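Local coordinates for protein chemotactic transducer PctC (Pseudomonas aeruginosa, PDB 5LTV) that serves as a chemotaxis receptor whose Cache ligand-binding domain, probably periplasmic, binds gamma-aminobutyrate and probably passes the signal into the cell, at residues I41-E54 with T241-L255. Residues are numbered along the deposited sequence; the frame is centred on the assembly and turned at random.
Sequences IGTLTASNIQSWLE and TPVKGLPGVTWYVAL. With SO4 (sulfate ion), chain J.
With CG anti to the backbone N (chi1 163°) and the chain extended beyond it, Q50 lies across the K244 carbonyl, its CG 3.2 Å from K244 O, and turns its amide to the loop 243-250. An amide suits this place because it can donate and accept: Q50 OE1 takes a hydrogen from a water that accepts from K244 N, while Q50 NE2 gives a nearly straight bond (166°) to E54 OE2, reaching it from above the carboxylate plane. That link probably steadies both side chains beside G245, which has no side chain and a positive phi (84°), leaving room for E54 OE2 3.6 Å from its CA. Farther along, A46 is small enough for its CA to lie 5.1 Å from V243 CA, and its CB is 4.0 Å from V253 CG2. V243 sets its two methyls against I49 CG2. G42 makes room for T241, whose CG2 lies 3.4 Å from G42 O, and for L255, whose CD1 comes within 3.4 Å of G42 N. L53 CD1 meets L246 at the other end. Helix 34-68 of this double-Cache fold thus packs on strands 237-242 and 251-256 and their connecting loop, in the probably membrane-proximal sheet, with I49 also touching helix 171-178 and L255 strand 188-193.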
ATOM      1  N   ILE A  41       8.235  -9.259 -19.567  1.00 54.80           N
ATOM      2  CA  ILE A  41       8.835  -8.733 -18.347  1.00 49.94           C
ATOM      3  C   ILE A  41       7.812  -7.972 -17.533  1.00 48.16           C
ATOM      4  O   ILE A  41       7.804  -8.045 -16.305  1.00 47.66           O
ATOM      5  CB  ILE A  41      10.037  -7.845 -18.696  1.00 48.28           C
ATOM      6  CG1 ILE A  41      11.015  -8.637 -19.560  1.00 45.84           C
ATOM      7  CG2 ILE A  41      10.666  -7.213 -17.408  1.00 46.87           C
ATOM      8  CD1 ILE A  41      12.373  -8.079 -19.545  1.00 45.11           C
ATOM      9  N   GLY A  42       6.954  -7.207 -18.200  1.00 50.03           N
ATOM     10  CA  GLY A  42       5.899  -6.508 -17.487  1.00 47.24           C
ATOM     11  C   GLY A  42       4.955  -7.457 -16.778  1.00 42.48           C
ATOM     12  O   GLY A  42       4.530  -7.194 -15.653  1.00 41.61           O
ATOM     13  N   THR A  43       4.625  -8.575 -17.426  1.00 41.57           N
ATOM     14  CA  THR A  43       3.759  -9.570 -16.815  1.00 43.01           C
ATOM     15  C   THR A  43       4.405 -10.164 -15.571  1.00 47.20           C
ATOM     16  O   THR A  43       3.791 -10.203 -14.498  1.00 48.28           O
ATOM     17  CB  THR A  43       3.448 -10.660 -17.838  1.00 43.99           C
ATOM     18  OG1 THR A  43       2.604 -10.113 -18.854  1.00 45.91           O
ATOM     19  CG2 THR A  43       2.746 -11.825 -17.198  1.00 39.80           C
ATOM     20  N   LEU A  44       5.649 -10.619 -15.696  1.00 44.11           N
ATOM     21  CA  LEU A  44       6.344 -11.188 -14.554  1.00 42.42           C
ATOM     22  C   LEU A  44       6.604 -10.142 -13.477  1.00 40.85           C
ATOM     23  O   LEU A  44       6.690 -10.489 -12.297  1.00 35.34           O
ATOM     24  CB  LEU A  44       7.660 -11.815 -15.008  1.00 40.21           C
ATOM     25  CG  LEU A  44       7.503 -13.052 -15.899  1.00 42.91           C
ATOM     26  CD1 LEU A  44       8.869 -13.607 -16.333  1.00 47.44           C
ATOM     27  CD2 LEU A  44       6.646 -14.125 -15.228  1.00 33.80           C
ATOM     28  N   THR A  45       6.782  -8.867 -13.863  1.00 40.17           N
ATOM     29  CA  THR A  45       7.028  -7.823 -12.865  1.00 36.02           C
ATOM     30  C   THR A  45       5.765  -7.549 -12.069  1.00 35.96           C
ATOM     31  O   THR A  45       5.816  -7.409 -10.844  1.00 36.64           O
ATOM     32  CB  THR A  45       7.535  -6.545 -13.532  1.00 35.39           C
ATOM     33  OG1 THR A  45       8.748  -6.837 -14.218  1.00 37.86           O
ATOM     34  CG2 THR A  45       7.835  -5.486 -12.516  1.00 36.65           C
ATOM     35  N   ALA A  46       4.616  -7.559 -12.755  1.00 36.39           N
ATOM     36  CA  ALA A  46       3.336  -7.340 -12.103  1.00 37.70           C
ATOM     37  C   ALA A  46       2.972  -8.506 -11.200  1.00 37.37           C
ATOM     38  O   ALA A  46       2.494  -8.307 -10.079  1.00 38.51           O
ATOM     39  CB  ALA A  46       2.245  -7.123 -13.147  1.00 37.45           C
ATOM     40  N   SER A  47       3.178  -9.727 -11.666  1.00 36.59           N
ATOM     41  CA  SER A  47       2.783 -10.833 -10.814  1.00 38.21           C
ATOM     42  C   SER A  47       3.708 -10.940  -9.601  1.00 37.08           C
ATOM     43  O   SER A  47       3.288 -11.461  -8.562  1.00 37.56           O
ATOM     44  CB  SER A  47       2.726 -12.134 -11.628  1.00 35.90           C
ATOM     45  OG  SER A  47       3.992 -12.423 -12.201  1.00 40.54           O
ATOM     46  N   ASN A  48       4.926 -10.397  -9.687  1.00 35.38           N
ATOM     47  CA  ASN A  48       5.803 -10.371  -8.520  1.00 34.97           C
ATOM     48  C   ASN A  48       5.305  -9.368  -7.476  1.00 33.45           C
ATOM     49  O   ASN A  48       5.093  -9.716  -6.309  1.00 36.08           O
ATOM     50  CB  ASN A  48       7.233 -10.033  -8.927  1.00 35.20           C
ATOM     51  CG  ASN A  48       8.227 -10.303  -7.802  1.00 38.07           C
ATOM     52  OD1 ASN A  48       8.155 -11.331  -7.137  1.00 42.63           O
ATOM     53  ND2 ASN A  48       9.113  -9.380  -7.564  1.00 34.84           N
ATOM     54  N   ILE A  49       5.107  -8.117  -7.873  1.00 30.46           N
ATOM     55  CA  ILE A  49       4.577  -7.154  -6.919  1.00 29.55           C
ATOM     56  C   ILE A  49       3.191  -7.581  -6.442  1.00 29.71           C
ATOM     57  O   ILE A  49       2.838  -7.353  -5.278  1.00 32.71           O
ATOM     58  CB  ILE A  49       4.630  -5.731  -7.534  1.00 31.87           C
ATOM     59  CG1 ILE A  49       4.614  -4.686  -6.443  1.00 33.74           C
ATOM     60  CG2 ILE A  49       3.510  -5.467  -8.451  1.00 36.04           C
ATOM     61  CD1 ILE A  49       5.907  -4.667  -5.673  1.00 37.64           C
ATOM     62  N   GLN A  50       2.405  -8.278  -7.285  1.00 30.32           N
ATOM     63  CA  GLN A  50       1.099  -8.797  -6.835  1.00 29.78           C
ATOM     64  C   GLN A  50       1.255  -9.788  -5.689  1.00 31.96           C
ATOM     65  O   GLN A  50       0.588  -9.670  -4.643  1.00 36.05           O
ATOM     66  CB  GLN A  50       0.360  -9.474  -7.979  1.00 31.67           C
ATOM     67  CG  GLN A  50      -0.800 -10.378  -7.508  1.00 34.23           C
ATOM     68  CD  GLN A  50      -1.473 -11.129  -8.672  1.00 39.64           C
ATOM     69  OE1 GLN A  50      -1.009 -11.071  -9.816  1.00 37.98           O
ATOM     70  NE2 GLN A  50      -2.578 -11.809  -8.386  1.00 38.38           N
ATOM     71  N   SER A  51       2.121 -10.790  -5.874  1.00 32.34           N
ATOM     72  CA  SER A  51       2.350 -11.769  -4.811  1.00 32.53           C
ATOM     73  C   SER A  51       2.857 -11.100  -3.543  1.00 30.64           C
ATOM     74  O   SER A  51       2.418 -11.430  -2.432  1.00 30.57           O
ATOM     75  CB  SER A  51       3.353 -12.837  -5.260  1.00 32.20           C
ATOM     76  OG  SER A  51       2.750 -13.769  -6.095  1.00 31.92           O
ATOM     77  N   TRP A  52       3.793 -10.163  -3.685  1.00 29.23           N
ATOM     78  CA  TRP A  52       4.345  -9.508  -2.509  1.00 26.92           C
ATOM     79  C   TRP A  52       3.269  -8.748  -1.747  1.00 27.69           C
ATOM     80  O   TRP A  52       3.123  -8.929  -0.536  1.00 26.30           O
ATOM     81  CB  TRP A  52       5.475  -8.577  -2.917  1.00 27.92           C
ATOM     82  CG  TRP A  52       6.373  -8.142  -1.774  1.00 24.74           C
ATOM     83  CD1 TRP A  52       7.567  -8.681  -1.439  1.00 23.25           C
ATOM     84  CD2 TRP A  52       6.159  -7.043  -0.879  1.00 25.55           C
ATOM     85  NE1 TRP A  52       8.116  -8.008  -0.371  1.00 29.10           N
ATOM     86  CE2 TRP A  52       7.273  -6.993  -0.007  1.00 25.99           C
ATOM     87  CE3 TRP A  52       5.132  -6.102  -0.718  1.00 25.71           C
ATOM     88  CZ2 TRP A  52       7.387  -6.040   1.020  1.00 21.80           C
ATOM     89  CZ3 TRP A  52       5.242  -5.169   0.305  1.00 27.95           C
ATOM     90  CH2 TRP A  52       6.379  -5.128   1.156  1.00 24.58           C
ATOM     91  N   LEU A  53       2.518  -7.876  -2.436  1.00 32.30           N
ATOM     92  CA  LEU A  53       1.406  -7.135  -1.806  1.00 29.20           C
ATOM     93  C   LEU A  53       0.337  -8.080  -1.236  1.00 29.36           C
ATOM     94  O   LEU A  53      -0.193  -7.840  -0.140  1.00 29.99           O
ATOM     95  CB  LEU A  53       0.778  -6.180  -2.837  1.00 26.99           C
ATOM     96  CG  LEU A  53       1.664  -4.995  -3.322  1.00 27.26           C
ATOM     97  CD1 LEU A  53       1.107  -4.250  -4.538  1.00 26.01           C
ATOM     98  CD2 LEU A  53       1.824  -4.049  -2.139  1.00 27.70           C
ATOM     99  N   GLU A  54       0.017  -9.165  -1.959  1.00 24.08           N
ATOM    100  CA  GLU A  54      -1.020 -10.078  -1.473  1.00 25.80           C
ATOM    101  C   GLU A  54      -0.624 -10.720  -0.146  1.00 27.02           C
ATOM    102  O   GLU A  54      -1.469 -10.878   0.746  1.00 23.42           O
ATOM    103  CB  GLU A  54      -1.339 -11.149  -2.525  1.00 29.10           C
ATOM    104  CG  GLU A  54      -2.279 -10.597  -3.643  1.00 33.61           C
ATOM    105  CD  GLU A  54      -2.650 -11.594  -4.763  1.00 37.64           C
ATOM    106  OE1 GLU A  54      -1.923 -12.577  -5.007  1.00 38.87           O
ATOM    107  OE2 GLU A  54      -3.675 -11.354  -5.428  1.00 43.86           O
ATOM    108  N   THR A 241       1.418  -2.734 -17.839  1.00 52.40           N
ATOM    109  CA  THR A 241       0.897  -4.045 -17.463  1.00 49.16           C
ATOM    110  C   THR A 241       0.097  -3.918 -16.176  1.00 48.01           C
ATOM    111  O   THR A 241       0.652  -3.483 -15.146  1.00 47.73           O
ATOM    112  CB  THR A 241       2.026  -5.044 -17.254  1.00 50.84           C
ATOM    113  OG1 THR A 241       2.863  -5.063 -18.429  1.00 52.96           O
ATOM    114  CG2 THR A 241       1.439  -6.432 -16.948  1.00 50.11           C
ATOM    115  N   PRO A 242      -1.174  -4.295 -16.168  1.00 48.46           N
ATOM    116  CA  PRO A 242      -1.963  -4.191 -14.937  1.00 46.96           C
ATOM    117  C   PRO A 242      -1.477  -5.141 -13.856  1.00 42.74           C
ATOM    118  O   PRO A 242      -0.973  -6.232 -14.127  1.00 42.11           O
ATOM    119  CB  PRO A 242      -3.389  -4.542 -15.391  1.00 48.62           C
ATOM    120  CG  PRO A 242      -3.229  -5.272 -16.680  1.00 49.41           C
ATOM    121  CD  PRO A 242      -1.984  -4.735 -17.322  1.00 48.51           C
ATOM    122  N   VAL A 243      -1.602  -4.691 -12.614  1.00 44.03           N
ATOM    123  CA  VAL A 243      -1.388  -5.550 -11.458  1.00 41.45           C
ATOM    124  C   VAL A 243      -2.719  -6.175 -11.084  1.00 45.79           C
ATOM    125  O   VAL A 243      -3.699  -5.469 -10.815  1.00 49.66           O
ATOM    126  CB  VAL A 243      -0.802  -4.780 -10.271  1.00 35.39           C
ATOM    127  CG1 VAL A 243      -0.463  -5.777  -9.187  1.00 34.93           C
ATOM    128  CG2 VAL A 243       0.432  -4.002 -10.703  1.00 34.98           C
ATOM    129  N   LYS A 244      -2.762  -7.502 -11.090  0.52 45.20           N
ATOM    130  CA  LYS A 244      -3.965  -8.225 -10.734  0.52 44.76           C
ATOM    131  C   LYS A 244      -4.044  -8.379  -9.220  0.52 43.91           C
ATOM    132  O   LYS A 244      -3.036  -8.293  -8.510  0.52 43.38           O
ATOM    133  CB  LYS A 244      -3.977  -9.602 -11.399  0.52 45.84           C
ATOM    134  CG  LYS A 244      -3.736  -9.609 -12.920  0.52 47.14           C
ATOM    135  CD  LYS A 244      -3.713 -11.044 -13.472  0.52 47.46           C
ATOM    136  CE  LYS A 244      -5.108 -11.666 -13.452  0.52 49.31           C
ATOM    137  NZ  LYS A 244      -5.093 -13.142 -13.179  0.52 48.93           N
ATOM    138  N   GLY A 245      -5.266  -8.594  -8.729  1.00 43.59           N
ATOM    139  CA  GLY A 245      -5.501  -8.955  -7.346  1.00 43.35           C
ATOM    140  C   GLY A 245      -5.573  -7.817  -6.350  1.00 46.46           C
ATOM    141  O   GLY A 245      -5.719  -8.086  -5.151  1.00 51.31           O
ATOM    142  N   LEU A 246      -5.484  -6.564  -6.789  1.00 43.28           N
ATOM    143  CA  LEU A 246      -5.461  -5.501  -5.789  1.00 40.35           C
ATOM    144  C   LEU A 246      -6.851  -4.948  -5.556  1.00 45.83           C
ATOM    145  O   LEU A 246      -7.544  -4.616  -6.521  1.00 47.34           O
ATOM    146  CB  LEU A 246      -4.537  -4.375  -6.209  1.00 37.29           C
ATOM    147  CG  LEU A 246      -3.117  -4.818  -6.612  1.00 36.00           C
ATOM    148  CD1 LEU A 246      -2.232  -3.625  -6.902  1.00 30.41           C
ATOM    149  CD2 LEU A 246      -2.542  -5.756  -5.567  1.00 36.58           C
ATOM    150  N   PRO A 247      -7.284  -4.806  -4.297  1.00 45.14           N
ATOM    151  CA  PRO A 247      -8.689  -4.457  -4.042  1.00 44.79           C
ATOM    152  C   PRO A 247      -8.937  -2.976  -4.272  1.00 48.27           C
ATOM    153  O   PRO A 247      -8.220  -2.127  -3.741  1.00 49.75           O
ATOM    154  CB  PRO A 247      -8.884  -4.821  -2.571  1.00 40.14           C
ATOM    155  CG  PRO A 247      -7.512  -4.591  -1.961  1.00 35.87           C
ATOM    156  CD  PRO A 247      -6.508  -4.949  -3.045  1.00 36.02           C
ATOM    157  N   GLY A 248      -9.972  -2.676  -5.052  1.00 48.06           N
ATOM    158  CA  GLY A 248     -10.447  -1.317  -5.188  1.00 49.64           C
ATOM    159  C   GLY A 248      -9.622  -0.400  -6.061  1.00 49.76           C
ATOM    160  O   GLY A 248      -9.926   0.791  -6.134  1.00 54.17           O
ATOM    161  N   VAL A 249      -8.580  -0.896  -6.722  1.00 45.53           N
ATOM    162  CA  VAL A 249      -7.688  -0.044  -7.505  1.00 44.05           C
ATOM    163  C   VAL A 249      -7.352  -0.747  -8.809  1.00 47.50           C
ATOM    164  O   VAL A 249      -7.457  -1.971  -8.932  1.00 50.10           O
ATOM    165  CB  VAL A 249      -6.373   0.302  -6.754  1.00 40.47           C
ATOM    166  CG1 VAL A 249      -6.641   1.103  -5.485  1.00 35.63           C
ATOM    167  CG2 VAL A 249      -5.579  -0.974  -6.426  1.00 39.71           C
ATOM    168  N   THR A 250      -6.936   0.051  -9.786  1.00 45.09           N
ATOM    169  CA  THR A 250      -6.348  -0.459 -11.021  1.00 46.19           C
ATOM    170  C   THR A 250      -4.987   0.224 -11.138  1.00 45.67           C
ATOM    171  O   THR A 250      -4.905   1.420 -11.420  1.00 46.90           O
ATOM    172  CB  THR A 250      -7.219  -0.170 -12.242  1.00 43.65           C
ATOM    173  OG1 THR A 250      -8.533  -0.624 -11.972  1.00 48.95           O
ATOM    174  CG2 THR A 250      -6.700  -0.902 -13.469  1.00 40.77           C
ATOM    175  N   TRP A 251      -3.931  -0.521 -10.893  1.00 41.74           N
ATOM    176  CA  TRP A 251      -2.602   0.031 -10.915  1.00 38.87           C
ATOM    177  C   TRP A 251      -1.773  -0.733 -11.926  1.00 40.20           C
ATOM    178  O   TRP A 251      -1.996  -1.922 -12.162  1.00 41.40           O
ATOM    179  CB  TRP A 251      -1.936  -0.035  -9.549  1.00 36.41           C
ATOM    180  CG  TRP A 251      -2.551   0.804  -8.522  1.00 35.94           C
ATOM    181  CD1 TRP A 251      -3.457   1.770  -8.679  1.00 38.52           C
ATOM    182  CD2 TRP A 251      -2.228   0.798  -7.108  1.00 34.91           C
ATOM    183  NE1 TRP A 251      -3.780   2.368  -7.464  1.00 35.20           N
ATOM    184  CE2 TRP A 251      -3.010   1.783  -6.481  1.00 34.77           C
ATOM    185  CE3 TRP A 251      -1.353   0.056  -6.324  1.00 33.28           C
ATOM    186  CZ2 TRP A 251      -2.956   2.052  -5.097  1.00 35.96           C
ATOM    187  CZ3 TRP A 251      -1.300   0.322  -4.933  1.00 33.47           C
ATOM    188  CH2 TRP A 251      -2.088   1.313  -4.351  1.00 36.13           C
ATOM    189  N   TYR A 252      -0.841  -0.024 -12.546  1.00 33.36           N
ATOM    190  CA  TYR A 252      -0.069  -0.591 -13.635  1.00 36.33           C
ATOM    191  C   TYR A 252       1.406  -0.539 -13.299  1.00 40.24           C
ATOM    192  O   TYR A 252       1.877   0.420 -12.662  1.00 37.97           O
ATOM    193  CB  TYR A 252      -0.294   0.172 -14.944  1.00 40.12           C
ATOM    194  CG  TYR A 252      -1.689   0.087 -15.501  1.00 42.43           C
ATOM    195  CD1 TYR A 252      -2.675   0.925 -15.035  1.00 42.43           C
ATOM    196  CD2 TYR A 252      -2.003  -0.806 -16.528  1.00 47.56           C
ATOM    197  CE1 TYR A 252      -3.967   0.870 -15.544  1.00 47.35           C
ATOM    198  CE2 TYR A 252      -3.283  -0.865 -17.063  1.00 50.22           C
ATOM    199  CZ  TYR A 252      -4.271  -0.015 -16.554  1.00 51.64           C
ATOM    200  OH  TYR A 252      -5.564  -0.015 -17.032  1.00 53.72           O
ATOM    201  N   VAL A 253       2.105  -1.595 -13.712  1.00 38.44           N
ATOM    202  CA  VAL A 253       3.554  -1.580 -13.849  1.00 37.87           C
ATOM    203  C   VAL A 253       3.898  -0.889 -15.157  1.00 43.00           C
ATOM    204  O   VAL A 253       3.428  -1.293 -16.233  1.00 45.10           O
ATOM    205  CB  VAL A 253       4.128  -3.002 -13.812  1.00 41.36           C
ATOM    206  CG1 VAL A 253       5.607  -2.979 -14.188  1.00 42.88           C
ATOM    207  CG2 VAL A 253       3.938  -3.602 -12.445  1.00 43.26           C
ATOM    208  N   ALA A 254       4.698   0.165 -15.073  1.00 43.89           N
ATOM    209  CA  ALA A 254       5.213   0.846 -16.259  1.00 46.13           C
ATOM    210  C   ALA A 254       6.678   0.475 -16.422  1.00 44.74           C
ATOM    211  O   ALA A 254       7.451   0.609 -15.464  1.00 42.88           O
ATOM    212  CB  ALA A 254       5.059   2.370 -16.155  1.00 44.79           C
ATOM    213  N   LEU A 255       7.047  -0.014 -17.611  1.00 41.52           N
ATOM    214  CA  LEU A 255       8.434  -0.304 -17.955  1.00 44.25           C
ATOM    215  C   LEU A 255       8.922   0.715 -18.972  1.00 48.05           C
ATOM    216  O   LEU A 255       8.250   0.960 -19.982  1.00 49.89           O
ATOM    217  CB  LEU A 255       8.602  -1.697 -18.553  1.00 45.65           C
ATOM    218  CG  LEU A 255       8.220  -2.908 -17.736  1.00 49.15           C
ATOM    219  CD1 LEU A 255       8.463  -4.193 -18.513  1.00 51.27           C
ATOM    220  CD2 LEU A 255       9.010  -2.910 -16.466  1.00 49.27           C
TER
HETATM  221  S   SO4 J 303      10.424  -9.445   2.335  1.00 67.22           S
HETATM  222  O1  SO4 J 303      10.650  -8.428   1.282  1.00 67.07           O
HETATM  223  O2  SO4 J 303      11.469 -10.472   2.311  1.00 66.70           O
HETATM  224  O3  SO4 J 303       9.145 -10.130   2.099  1.00 67.08           O
HETATM  225  O4  SO4 J 303      10.425  -8.841   3.667  1.00 65.26           O
HETATM  226  O   HOH W   1      -0.491  -9.050 -11.729  1.00 38.72           O
HETATM  227  O   HOH W   2      -4.085 -14.052 -10.024  1.00 58.14           O